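Side-chain contacts in inorganic pyrophosphatase (Shewanella sp. AS-11, PDB 6LL8), which probably hydrolyses inorganic diphosphate to two phosphates with the help of divalent metal ions such as manganese: residues G8-D13 with A80-A85; F203-F206 with N211-G214; F206-N211 with P300-A305; K239-G244 with V266-D271. All coordinates share one frame; numbering follows the deposited sequence. Where two conformers were deposited one is given.

Interaction 1 of 4, residues G8-D13 with A80-A85. With MG (magnesium ion), chain C; MG (magnesium ion), chain F; 2PN (imidodiphosphoric acid), chain I.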
loop_
_atom_site.group_PDB
_atom_site.type_symbol
_atom_site.label_atom_id
_atom_site.label_comp_id
_atom_site.label_asym_id
_atom_site.label_seq_id
_atom_site.Cartn_x
_atom_site.Cartn_y
_atom_site.Cartn_z
ATOM N N GLY A 8 0.792 1.642 -9.878
ATOM C CA GLY A 8 1.199 1.204 -8.545
ATOM C C GLY A 8 1.213 -0.292 -8.393
ATOM O O GLY A 8 1.242 -1.046 -9.355
ATOM N N HIS A 9 1.267 -0.732 -7.145
ATOM C CA HIS A 9 1.484 -2.160 -6.889
ATOM C C HIS A 9 0.289 -3.009 -7.281
ATOM O O HIS A 9 -0.863 -2.565 -7.243
ATOM C CB HIS A 9 1.947 -2.432 -5.448
ATOM C CG HIS A 9 1.151 -1.851 -4.323
ATOM N ND1 HIS A 9 -0.073 -2.349 -3.905
ATOM C CD2 HIS A 9 1.446 -0.833 -3.476
ATOM C CE1 HIS A 9 -0.474 -1.598 -2.849
ATOM N NE2 HIS A 9 0.430 -0.666 -2.566
ATOM N N LYS A 10 0.572 -4.288 -7.529
ATOM C CA LYS A 10 -0.454 -5.325 -7.526
ATOM C C LYS A 10 -1.288 -5.188 -6.261
ATOM O O LYS A 10 -0.769 -4.839 -5.212
ATOM C CB LYS A 10 0.193 -6.701 -7.605
ATOM C CG LYS A 10 0.703 -7.135 -8.964
ATOM C CD LYS A 10 1.189 -8.562 -8.986
ATOM C CE LYS A 10 1.446 -9.068 -10.382
ATOM N NZ LYS A 10 1.832 -10.501 -10.286
ATOM N N ILE A 11 -2.563 -5.508 -6.388
ATOM C CA ILE A 11 -3.515 -5.352 -5.260
ATOM C C ILE A 11 -3.422 -3.905 -4.794
ATOM O O ILE A 11 -2.959 -3.556 -3.702
ATOM C CB ILE A 11 -3.339 -6.395 -4.151
ATOM C CG1 ILE A 11 -3.383 -7.796 -4.798
ATOM C CG2 ILE A 11 -4.433 -6.205 -3.101
ATOM C CD1 ILE A 11 -3.289 -8.920 -3.854
ATOM N N PRO A 12 -3.789 -2.969 -5.677
ATOM C CA PRO A 12 -3.527 -1.556 -5.390
ATOM C C PRO A 12 -4.365 -1.078 -4.212
ATOM O O PRO A 12 -5.527 -1.423 -4.063
ATOM C CB PRO A 12 -3.947 -0.858 -6.666
ATOM C CG PRO A 12 -4.914 -1.788 -7.333
ATOM C CD PRO A 12 -4.378 -3.178 -7.010
ATOM N N ASP A 13 -3.769 -0.159 -3.469
ATOM C CA ASP A 13 -4.440 0.604 -2.414
ATOM C C ASP A 13 -4.635 2.043 -2.869
ATOM O O ASP A 13 -4.331 2.411 -4.017
ATOM C CB ASP A 13 -3.675 0.469 -1.127
ATOM C CG ASP A 13 -2.209 0.875 -1.232
ATOM O OD1 ASP A 13 -1.798 1.512 -2.229
ATOM O OD2 ASP A 13 -1.423 0.556 -0.305
ATOM N N ALA A 80 5.185 -5.717 -9.160
ATOM C CA ALA A 80 5.176 -5.063 -10.472
ATOM C C ALA A 80 4.354 -5.878 -11.447
ATOM O O ALA A 80 4.034 -7.044 -11.212
ATOM C CB ALA A 80 6.588 -4.973 -10.999
ATOM N N PRO A 81 4.035 -5.311 -12.626
ATOM C CA PRO A 81 3.455 -6.141 -13.679
ATOM C C PRO A 81 4.318 -7.382 -13.942
ATOM O O PRO A 81 5.533 -7.298 -13.882
ATOM C CB PRO A 81 3.428 -5.187 -14.883
ATOM C CG PRO A 81 3.378 -3.793 -14.272
ATOM C CD PRO A 81 4.254 -3.907 -13.044
ATOM N N ASP A 82 3.664 -8.451 -14.360
ATOM C CA ASP A 82 4.383 -9.724 -14.563
ATOM C C ASP A 82 5.452 -9.574 -15.653
ATOM O O ASP A 82 6.494 -10.227 -15.567
ATOM C CB ASP A 82 3.421 -10.825 -14.934
ATOM C CG ASP A 82 2.548 -11.304 -13.805
ATOM O OD1 ASP A 82 2.869 -11.002 -12.645
ATOM O OD2 ASP A 82 1.607 -12.061 -14.108
ATOM N N ASP A 83 5.208 -8.741 -16.661
ATOM C CA ASP A 83 6.121 -8.588 -17.815
ATOM C C ASP A 83 6.930 -7.304 -17.717
ATOM O O ASP A 83 7.420 -6.817 -18.735
ATOM C CB ASP A 83 5.363 -8.748 -19.125
ATOM C CG ASP A 83 4.340 -7.666 -19.402
ATOM O OD1 ASP A 83 4.095 -6.796 -18.525
ATOM O OD2 ASP A 83 3.773 -7.675 -20.511
ATOM N N ILE A 84 7.128 -6.767 -16.515
ATOM C CA ILE A 84 7.890 -5.498 -16.379
ATOM C C ILE A 84 9.306 -5.631 -16.943
ATOM O O ILE A 84 9.841 -4.611 -17.380
ATOM C CB ILE A 84 7.871 -4.995 -14.933
ATOM C CG1 ILE A 84 8.188 -3.496 -14.810
ATOM C CG2 ILE A 84 8.812 -5.839 -14.064
ATOM C CD1 ILE A 84 7.211 -2.576 -15.459
ATOM N N ALA A 85 9.924 -6.817 -16.955
ATOM C CA ALA A 85 11.297 -6.925 -17.501
ATOM C C ALA A 85 11.326 -6.604 -18.996
ATOM O O ALA A 85 12.415 -6.301 -19.490
ATOM C CB ALA A 85 11.896 -8.282 -17.231
HETATM MG MG MG C . 0.333 1.113 -1.248
HETATM MG MG MG F . -1.224 2.332 1.339
HETATM P P1 2PN I . 1.731 1.042 1.528
HETATM O O1 2PN I . 1.546 0.427 0.143
HETATM O O2 2PN I . 0.440 1.111 2.300
HETATM O O3 2PN I . 2.424 2.388 1.436
HETATM N N1 2PN I . 2.752 0.048 2.350
HETATM P P2 2PN I . 2.595 -0.991 3.622
HETATM O O4 2PN I . 3.206 -2.297 3.121
HETATM O O5 2PN I . 1.121 -1.158 3.920
HETATM O O6 2PN I . 3.369 -0.414 4.782
HETATM O O HOH W 1 4.683 -9.566 -10.337
HETATM O O HOH W 2 -2.278 1.187 3.139
HETATM O O HOH W 3 -3.172 3.542 0.602
#
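Beside the metal and diphosphate site of the DHH-family domain, Lys10 in the loop that follows strand 4-7 reaches across to Asp82 and the carbonyl of Ala80, in the loop between strands 68-72 and 88-94. The link is a salt bridge: Lys10 NZ donates to Asp82 OD1 at 2.6 Å, meeting the oxygen on its syn side, 21° out of the carboxylate plane. The two side chains cross at about a right angle. With CG beside the backbone N (chi1 -77°) and everything beyond it extended, the lysine passes alongside Ala80, and CE lies 3.4 Å from Ala80 O. A water that accepts from Lys10 NZ can also donate to Ala80 O, adding a second tie.

His9 and Asp13, in the same segment, serve the active site. His9 NE2 binds one magnesium ion at 2.2 Å, and its ring is steered from the far nitrogen, where His9 ND1 donates to Lys10 O at 2.9 Å. Lys10 thus serves both sides, its carbonyl orienting the metal ligand while its ammonium group grips the neighbouring loop. Asp13, the N-cap of helix 14-29, bonds through OD1 to the backbone N of Ser16, and both of its carboxylate oxygens hold the magnesium ion that His9 binds. Asp73 is a further ligand of that ion, and Asp147 joins the next one. The imidodiphosphate links the two ions through O1 and O2, and they also share Asp13 OD2, which lies 2.1 Å from the first magnesium and 2.4 Å from the second.

Interaction 2 of 4, residues F203-F206 with N211-G214. With 2PN (imidodiphosphoric acid), chain I.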
loop_
_atom_site.group_PDB
_atom_site.type_symbol
_atom_site.label_atom_id
_atom_site.label_comp_id
_atom_site.label_asym_id
_atom_site.label_seq_id
_atom_site.Cartn_x
_atom_site.Cartn_y
_atom_site.Cartn_z
ATOM N N PHE A 203 -2.880 -7.219 0.367
ATOM C CA PHE A 203 -1.932 -8.336 0.413
ATOM C C PHE A 203 -0.764 -8.072 -0.501
ATOM O O PHE A 203 -0.984 -7.620 -1.632
ATOM C CB PHE A 203 -2.677 -9.605 -0.006
ATOM C CG PHE A 203 -1.823 -10.845 -0.008
ATOM C CD1 PHE A 203 -1.115 -11.189 -1.147
ATOM C CD2 PHE A 203 -1.730 -11.629 1.127
ATOM C CE1 PHE A 203 -0.331 -12.326 -1.157
ATOM C CE2 PHE A 203 -0.910 -12.757 1.114
ATOM C CZ PHE A 203 -0.222 -13.084 -0.027
ATOM N N LYS A 204 0.436 -8.373 -0.024
ATOM C CA LYS A 204 1.660 -8.236 -0.811
ATOM C C LYS A 204 2.530 -9.463 -0.629
ATOM O O LYS A 204 2.683 -9.956 0.489
ATOM C CB LYS A 204 2.459 -7.014 -0.378
ATOM C CG LYS A 204 1.735 -5.696 -0.641
ATOM C CD LYS A 204 2.529 -4.518 -0.107
ATOM C CE LYS A 204 1.825 -3.193 -0.372
ATOM N NZ LYS A 204 2.615 -2.075 0.167
ATOM N N ASP A 205 3.128 -9.906 -1.714
ATOM C CA ASP A 205 4.197 -10.910 -1.696
ATOM C C ASP A 205 5.545 -10.208 -1.649
ATOM O O ASP A 205 5.760 -9.165 -2.301
ATOM C CB ASP A 205 4.128 -11.843 -2.893
ATOM C CG ASP A 205 3.164 -12.996 -2.741
ATOM O OD1 ASP A 205 3.091 -13.551 -1.625
ATOM O OD2 ASP A 205 2.496 -13.354 -3.722
ATOM N N PHE A 206 6.454 -10.826 -0.932
ATOM C CA PHE A 206 7.849 -10.395 -0.761
ATOM C C PHE A 206 8.754 -11.567 -1.064
ATOM O O PHE A 206 8.537 -12.668 -0.544
ATOM C CB PHE A 206 8.103 -9.944 0.674
ATOM C CG PHE A 206 7.280 -8.742 1.059
ATOM C CD1 PHE A 206 5.995 -8.895 1.555
ATOM C CD2 PHE A 206 7.761 -7.461 0.858
ATOM C CE1 PHE A 206 5.211 -7.806 1.858
ATOM C CE2 PHE A 206 6.983 -6.366 1.189
ATOM C CZ PHE A 206 5.700 -6.534 1.670
ATOM N N ASN A 211 12.918 -16.655 -0.353
ATOM C CA ASN A 211 11.728 -17.217 0.327
ATOM C C ASN A 211 10.527 -16.330 0.019
ATOM O O ASN A 211 10.609 -15.088 0.257
ATOM C CB ASN A 211 11.980 -17.296 1.824
ATOM C CG ASN A 211 13.180 -18.153 2.138
ATOM O OD1 ASN A 211 13.053 -19.354 2.183
ATOM N ND2 ASN A 211 14.317 -17.519 2.334
ATOM N N LEU A 212 9.453 -16.927 -0.468
ATOM C CA LEU A 212 8.265 -16.156 -0.847
ATOM C C LEU A 212 7.402 -15.997 0.407
ATOM O O LEU A 212 6.924 -17.007 0.961
ATOM C CB LEU A 212 7.539 -16.816 -2.018
ATOM C CG LEU A 212 6.364 -16.010 -2.557
ATOM C CD1 LEU A 212 6.811 -14.659 -3.090
ATOM C CD2 LEU A 212 5.618 -16.771 -3.630
ATOM N N VAL A 213 7.219 -14.763 0.861
ATOM C CA VAL A 213 6.451 -14.439 2.076
ATOM C C VAL A 213 5.267 -13.555 1.679
ATOM O O VAL A 213 5.461 -12.457 1.144
ATOM C CB VAL A 213 7.365 -13.720 3.076
ATOM C CG1 VAL A 213 6.581 -13.251 4.279
ATOM C CG2 VAL A 213 8.533 -14.599 3.457
ATOM N N GLY A 214 4.060 -14.011 1.941
ATOM C CA GLY A 214 2.874 -13.209 1.724
ATOM C C GLY A 214 2.433 -12.544 3.002
ATOM O O GLY A 214 2.394 -13.206 4.043
HETATM P P1 2PN I . 1.731 1.042 1.528
HETATM O O1 2PN I . 1.546 0.427 0.143
HETATM O O2 2PN I . 0.440 1.111 2.300
HETATM O O3 2PN I . 2.424 2.388 1.436
HETATM N N1 2PN I . 2.752 0.048 2.350
HETATM P P2 2PN I . 2.595 -0.991 3.622
HETATM O O4 2PN I . 3.206 -2.297 3.121
HETATM O O5 2PN I . 1.121 -1.158 3.920
HETATM O O6 2PN I . 3.369 -0.414 4.782
#
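Phe203 and Gly214 meet where two antiparallel strands of a beta hairpin run side by side, their axes 4.6 Å apart. The phenylalanine ring meets the glycine obliquely, Phe203 CZ lying 3.6 Å from Gly214 CA. A beta carbon on Gly214 would collide with that ring atom, which makes the bare backbone a condition of the fit.

Asp205 and Gly214 form a non-hydrogen-bonded pair. The aspartate side chain crosses Leu212 obliquely, Asp205 CB lying 3.9 Å from Leu212 CD1, while OD1 turns towards the glycine and takes a salt bridge from Arg246. Phe206 and Val213 form the next pair, a hydrogen-bonded one, with their side chains on the other face of the sheet from Asp205. Two bonds close it: Phe206 N to Val213 O and the straighter Val213 N to Phe206 O (175°), both 2.8 Å long. The Phe206 ring presents its edge to the same Val213 O, which lies near the ring plane.

The far end of Lys204 leads off from the partner strand. CG sits beside the backbone N (chi1 -65°) and the remaining chain is fully extended, carrying NZ to the imidodiphosphate. There Lys204 NZ donates to 2PN O1 at 2.7 Å and to 2PN O4 at 3.0 Å. Because these oxygens belong to different phosphorus atoms, one ammonium group spans both halves of the ligand and probably offsets part of their negative charge.

Interaction 3 of 4, residues F206-N211 with P300-A305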
loop_
_atom_site.group_PDB
_atom_site.type_symbol
_atom_site.label_atom_id
_atom_site.label_comp_id
_atom_site.label_asym_id
_atom_site.label_seq_id
_atom_site.Cartn_x
_atom_site.Cartn_y
_atom_site.Cartn_z
ATOM N N PHE A 206 6.454 -10.826 -0.932
ATOM C CA PHE A 206 7.849 -10.395 -0.761
ATOM C C PHE A 206 8.754 -11.567 -1.064
ATOM O O PHE A 206 8.537 -12.668 -0.544
ATOM C CB PHE A 206 8.103 -9.944 0.674
ATOM C CG PHE A 206 7.280 -8.742 1.059
ATOM C CD1 PHE A 206 5.995 -8.895 1.555
ATOM C CD2 PHE A 206 7.761 -7.461 0.858
ATOM C CE1 PHE A 206 5.211 -7.806 1.858
ATOM C CE2 PHE A 206 6.983 -6.366 1.189
ATOM C CZ PHE A 206 5.700 -6.534 1.670
ATOM N N ASN A 207 9.806 -11.304 -1.815
ATOM C CA ASN A 207 10.939 -12.244 -1.953
ATOM C C ASN A 207 11.970 -11.885 -0.891
ATOM O O ASN A 207 12.615 -10.812 -0.996
ATOM C CB ASN A 207 11.519 -12.129 -3.352
ATOM C CG ASN A 207 12.665 -13.066 -3.569
ATOM O OD1 ASN A 207 13.110 -13.727 -2.658
ATOM N ND2 ASN A 207 13.151 -13.085 -4.782
ATOM N N MET A 208 12.074 -12.696 0.150
ATOM C CA MET A 208 13.027 -12.453 1.258
ATOM C C MET A 208 14.126 -13.514 1.190
ATOM O O MET A 208 13.902 -14.636 1.605
ATOM C CB MET A 208 12.289 -12.472 2.589
ATOM C CG MET A 208 11.242 -11.360 2.659
ATOM S SD MET A 208 10.590 -11.191 4.321
ATOM C CE MET A 208 9.598 -9.717 4.149
ATOM N N ASN A 209 15.234 -13.155 0.549
ATOM C CA ASN A 209 16.386 -14.069 0.369
ATOM C C ASN A 209 15.917 -15.381 -0.276
ATOM O O ASN A 209 16.358 -16.455 0.139
ATOM C CB ASN A 209 17.102 -14.252 1.709
ATOM C CG ASN A 209 18.490 -14.805 1.521
ATOM O OD1 ASN A 209 19.036 -14.724 0.424
ATOM N ND2 ASN A 209 19.030 -15.381 2.575
ATOM N N GLY A 210 15.099 -15.293 -1.322
ATOM C CA GLY A 210 14.602 -16.440 -2.095
ATOM C C GLY A 210 13.469 -17.188 -1.426
ATOM O O GLY A 210 13.064 -18.195 -1.955
ATOM N N ASN A 211 12.918 -16.655 -0.353
ATOM C CA ASN A 211 11.728 -17.217 0.327
ATOM C C ASN A 211 10.527 -16.330 0.019
ATOM O O ASN A 211 10.609 -15.088 0.257
ATOM C CB ASN A 211 11.980 -17.296 1.824
ATOM C CG ASN A 211 13.180 -18.153 2.138
ATOM O OD1 ASN A 211 13.053 -19.354 2.183
ATOM N ND2 ASN A 211 14.317 -17.519 2.334
ATOM N N PRO A 300 10.993 -5.003 7.824
ATOM C CA PRO A 300 12.443 -4.954 8.011
ATOM C C PRO A 300 12.994 -6.100 8.853
ATOM O O PRO A 300 13.975 -6.747 8.469
ATOM C CB PRO A 300 12.684 -3.578 8.642
ATOM C CG PRO A 300 11.544 -2.754 8.138
ATOM C CD PRO A 300 10.366 -3.706 8.138
ATOM N N ALA A 301 12.373 -6.356 9.985
ATOM C CA ALA A 301 12.891 -7.392 10.898
ATOM C C ALA A 301 12.737 -8.762 10.256
ATOM O O ALA A 301 13.561 -9.628 10.498
ATOM C CB ALA A 301 12.201 -7.340 12.239
ATOM N N LEU A 302 11.666 -8.976 9.501
ATOM C CA LEU A 302 11.487 -10.280 8.815
ATOM C C LEU A 302 12.566 -10.448 7.757
ATOM O O LEU A 302 13.174 -11.524 7.658
ATOM C CB LEU A 302 10.146 -10.406 8.107
ATOM C CG LEU A 302 8.935 -10.699 8.961
ATOM C CD1 LEU A 302 7.702 -10.548 8.106
ATOM C CD2 LEU A 302 8.987 -12.096 9.552
ATOM N N GLN A 303 12.771 -9.415 6.945
ATOM C CA GLN A 303 13.736 -9.515 5.828
ATOM C C GLN A 303 15.115 -9.768 6.428
ATOM O O GLN A 303 15.860 -10.627 5.931
ATOM C CB GLN A 303 13.656 -8.285 4.917
ATOM C CG GLN A 303 14.586 -8.441 3.731
ATOM C CD GLN A 303 14.111 -7.618 2.585
ATOM O OE1 GLN A 303 12.928 -7.705 2.229
ATOM N NE2 GLN A 303 15.055 -6.835 2.044
ATOM N N ASP A 304 15.455 -9.068 7.488
ATOM C CA ASP A 304 16.784 -9.239 8.096
ATOM C C ASP A 304 16.908 -10.669 8.636
ATOM O O ASP A 304 18.018 -11.243 8.503
ATOM C CB ASP A 304 17.033 -8.173 9.148
ATOM C CG ASP A 304 17.264 -6.773 8.626
ATOM O OD1 ASP A 304 17.540 -6.601 7.389
ATOM O OD2 ASP A 304 17.122 -5.863 9.453
ATOM N N ALA A 305 15.830 -11.247 9.187
ATOM C CA ALA A 305 15.849 -12.611 9.763
ATOM C C ALA A 305 16.070 -13.661 8.675
ATOM O O ALA A 305 16.706 -14.679 8.956
ATOM C CB ALA A 305 14.600 -12.976 10.521
HETATM O O HOH W 4 11.368 -8.452 0.152
#
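Met208 packs against Leu302 and Gln303 where the end of strand 203-208 passes the last helix of the chain. The close part of the contact is the thioether. Chi1 of -62° sets CG opposite the carbonyl carbon, and the straight chain that follows carries Met208 SD to within 3.9 Å of Leu302 CB and 3.8 Å of Gln303 N, against the helix backbone, while CE also touches Leu302. Phe306 and Val213 add to the surroundings of this methionine. Replacing it with an alanine would probably open a gap between strand and helix and leave Leu302 without its sulfur neighbour.

The looser side is bridged by water. One molecule donates to Asn207 O at 2.9 Å and to Gln303 OE1 at 2.7 Å, spanning two oxygens that do not meet directly. Gln303 OE1 also receives a weak bond from Lys97.

Beyond the contact the chain reverses. Asn207 OD1 accepts from Gly210 N in its carbonyl plane, an Asx motif, and Met208 O takes two donors from one residue, Asn211 N and, at 3.0 Å, Asn211 ND2. With the return bond from Met208 N to Asn211 O, this is the type I' turn characteristic of tight two-residue beta hairpins.

Interaction 4 of 4, residues K239-G244 with V266-D271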
loop_
_atom_site.group_PDB
_atom_site.type_symbol
_atom_site.label_atom_id
_atom_site.label_comp_id
_atom_site.label_asym_id
_atom_site.label_seq_id
_atom_site.Cartn_x
_atom_site.Cartn_y
_atom_site.Cartn_z
ATOM N N LYS A 239 -4.312 -22.359 3.152
ATOM C CA LYS A 239 -4.586 -22.691 1.738
ATOM C C LYS A 239 -3.759 -21.786 0.833
ATOM O O LYS A 239 -3.149 -22.286 -0.107
ATOM C CB LYS A 239 -6.070 -22.546 1.425
ATOM C CG LYS A 239 -6.988 -23.572 2.064
ATOM C CD LYS A 239 -8.456 -23.388 1.666
ATOM C CE LYS A 239 -9.455 -24.110 2.544
ATOM N NZ LYS A 239 -9.246 -25.575 2.532
ATOM N N LEU A 240 -3.740 -20.482 1.118
ATOM C CA LEU A 240 -3.002 -19.541 0.263
ATOM C C LEU A 240 -1.516 -19.870 0.262
ATOM O O LEU A 240 -0.860 -19.733 -0.777
ATOM C CB LEU A 240 -3.276 -18.119 0.762
ATOM C CG LEU A 240 -2.706 -17.005 -0.097
ATOM C CD1 LEU A 240 -3.205 -17.049 -1.531
ATOM C CD2 LEU A 240 -3.066 -15.681 0.541
ATOM N N LYS A 241 -0.969 -20.289 1.392
ATOM C CA LYS A 241 0.444 -20.671 1.510
ATOM C C LYS A 241 0.738 -21.762 0.477
ATOM O O LYS A 241 1.732 -21.707 -0.252
ATOM C CB LYS A 241 0.759 -21.123 2.930
ATOM C CG LYS A 241 2.189 -21.598 3.128
ATOM C CD LYS A 241 2.407 -22.081 4.519
ATOM C CE LYS A 241 3.807 -22.603 4.739
ATOM N NZ LYS A 241 4.057 -23.878 4.014
ATOM N N VAL A 242 -0.085 -22.800 0.458
ATOM C CA VAL A 242 0.117 -23.959 -0.440
ATOM C C VAL A 242 -0.086 -23.529 -1.880
ATOM O O VAL A 242 0.713 -23.870 -2.758
ATOM C CB VAL A 242 -0.839 -25.105 -0.067
ATOM C CG1 VAL A 242 -0.856 -26.172 -1.148
ATOM C CG2 VAL A 242 -0.498 -25.641 1.299
ATOM N N GLU A 243 -1.142 -22.768 -2.137
ATOM C CA GLU A 243 -1.494 -22.398 -3.527
ATOM C C GLU A 243 -0.342 -21.670 -4.203
ATOM O O GLU A 243 -0.140 -21.885 -5.412
ATOM C CB GLU A 243 -2.719 -21.508 -3.566
ATOM C CG GLU A 243 -3.990 -22.235 -3.190
ATOM C CD GLU A 243 -5.166 -21.329 -2.883
ATOM O OE1 GLU A 243 -5.133 -20.170 -3.343
ATOM O OE2 GLU A 243 -6.113 -21.780 -2.160
ATOM N N GLY A 244 0.398 -20.848 -3.459
ATOM C CA GLY A 244 1.493 -20.070 -4.055
ATOM C C GLY A 244 2.851 -20.621 -3.708
ATOM O O GLY A 244 3.849 -19.972 -4.014
ATOM N N VAL A 266 1.155 -18.603 9.336
ATOM C CA VAL A 266 1.454 -19.983 8.879
ATOM C C VAL A 266 2.806 -19.950 8.195
ATOM O O VAL A 266 3.026 -19.099 7.354
ATOM C CB VAL A 266 0.344 -20.550 7.979
ATOM C CG1 VAL A 266 -0.924 -20.734 8.782
ATOM C CG2 VAL A 266 0.067 -19.688 6.766
ATOM N N SER A 267 3.735 -20.770 8.639
ATOM C CA SER A 267 5.128 -20.640 8.175
ATOM C C SER A 267 5.832 -21.983 8.187
ATOM O O SER A 267 5.646 -22.762 9.121
ATOM C CB SER A 267 5.863 -19.684 9.063
ATOM O OG SER A 267 7.182 -19.454 8.611
ATOM N N ASP A 268 6.722 -22.151 7.246
ATOM C CA ASP A 268 7.717 -23.244 7.275
ATOM C C ASP A 268 8.686 -23.098 8.447
ATOM O O ASP A 268 9.337 -24.099 8.770
ATOM C CB ASP A 268 8.450 -23.320 5.938
ATOM C CG ASP A 268 7.587 -23.840 4.800
ATOM O OD1 ASP A 268 6.537 -24.459 5.060
ATOM O OD2 ASP A 268 7.986 -23.662 3.639
ATOM N N SER A 269 8.837 -21.900 9.016
ATOM C CA SER A 269 9.693 -21.679 10.202
ATOM C C SER A 269 8.830 -21.634 11.463
ATOM O O SER A 269 8.036 -20.691 11.640
ATOM C CB SER A 269 10.515 -20.442 10.089
ATOM O OG SER A 269 11.233 -20.253 11.296
ATOM N N ALA A 270 9.022 -22.603 12.356
ATOM C CA ALA A 270 8.194 -22.677 13.581
ATOM C C ALA A 270 8.481 -21.489 14.505
ATOM O O ALA A 270 7.620 -21.176 15.338
ATOM C CB ALA A 270 8.406 -23.985 14.298
ATOM N N ASP A 271 9.645 -20.846 14.401
ATOM C CA ASP A 271 10.021 -19.769 15.354
ATOM C C ASP A 271 10.086 -18.407 14.648
ATOM O O ASP A 271 10.792 -17.500 15.111
ATOM C CB ASP A 271 11.339 -20.103 16.039
ATOM C CG ASP A 271 12.500 -20.241 15.073
ATOM O OD1 ASP A 271 12.271 -20.196 13.843
ATOM O OD2 ASP A 271 13.634 -20.425 15.570
#
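The last turns of helix 230-243 pass over the end of strand 260-267, the nearest alpha carbons being those of Lys241 and Val266, 7.5 Å apart. Lys241 carries the contact. Its CG is anti to the backbone N (chi1 177°), which sends the extended chain out over the strand; in the conformer given for the valine, Lys241 CD lies 4.0 Å from Val266 CG2. The side chains of these two residues cross at a slant, and Val249 of strand 248-255 touches both. A bend at the last torsion (chi4 -69°) then turns Lys241 NZ to Asp268, where it makes a salt bridge of 2.8 Å with Asp268 OD1. The ammonium group approaches from above, 41° out of the carboxylate plane.

Helix 230-243 is the connection of a beta-alpha-beta crossover between the parallel strands 211-220 and 248-255, and Lys241 reaches past strand 248-255 to its antiparallel neighbour 260-267. A methionine in its place would probably leave the Asp268 carboxylate without its positive partner across the contact.

As the strand ends, the chain bends through an ST turn: Ser267 OG accepts from Ser269 N at 3.0 Å. The same hydroxyl is hydrogen-bonded to Ser248 OG on the adjacent strand.

Interaction 1 comes first along the chain, in the DHH domain; the other three lie in the DHHA2 domain. Interactions 1 and 2 have centres about 13 Å apart and touch, Ile11 CD1 lying 3.5 Å from Phe203 O; both reach the imidodiphosphate, so the ligand is held between the two domains. From there strand 203-208 leads outward to interaction 3, which shares Phe206 and Asn211 with interaction 2. Interaction 4, at the surface, is nested in the loop closed by interaction 3, about 14 Å from interaction 3 between centres; it touches interaction 2, about 11 Å away between centres, through Phe203 and Leu240. One five-stranded mixed sheet thus connects ligand-binding Lys204 with helices 230-243 and 294-307.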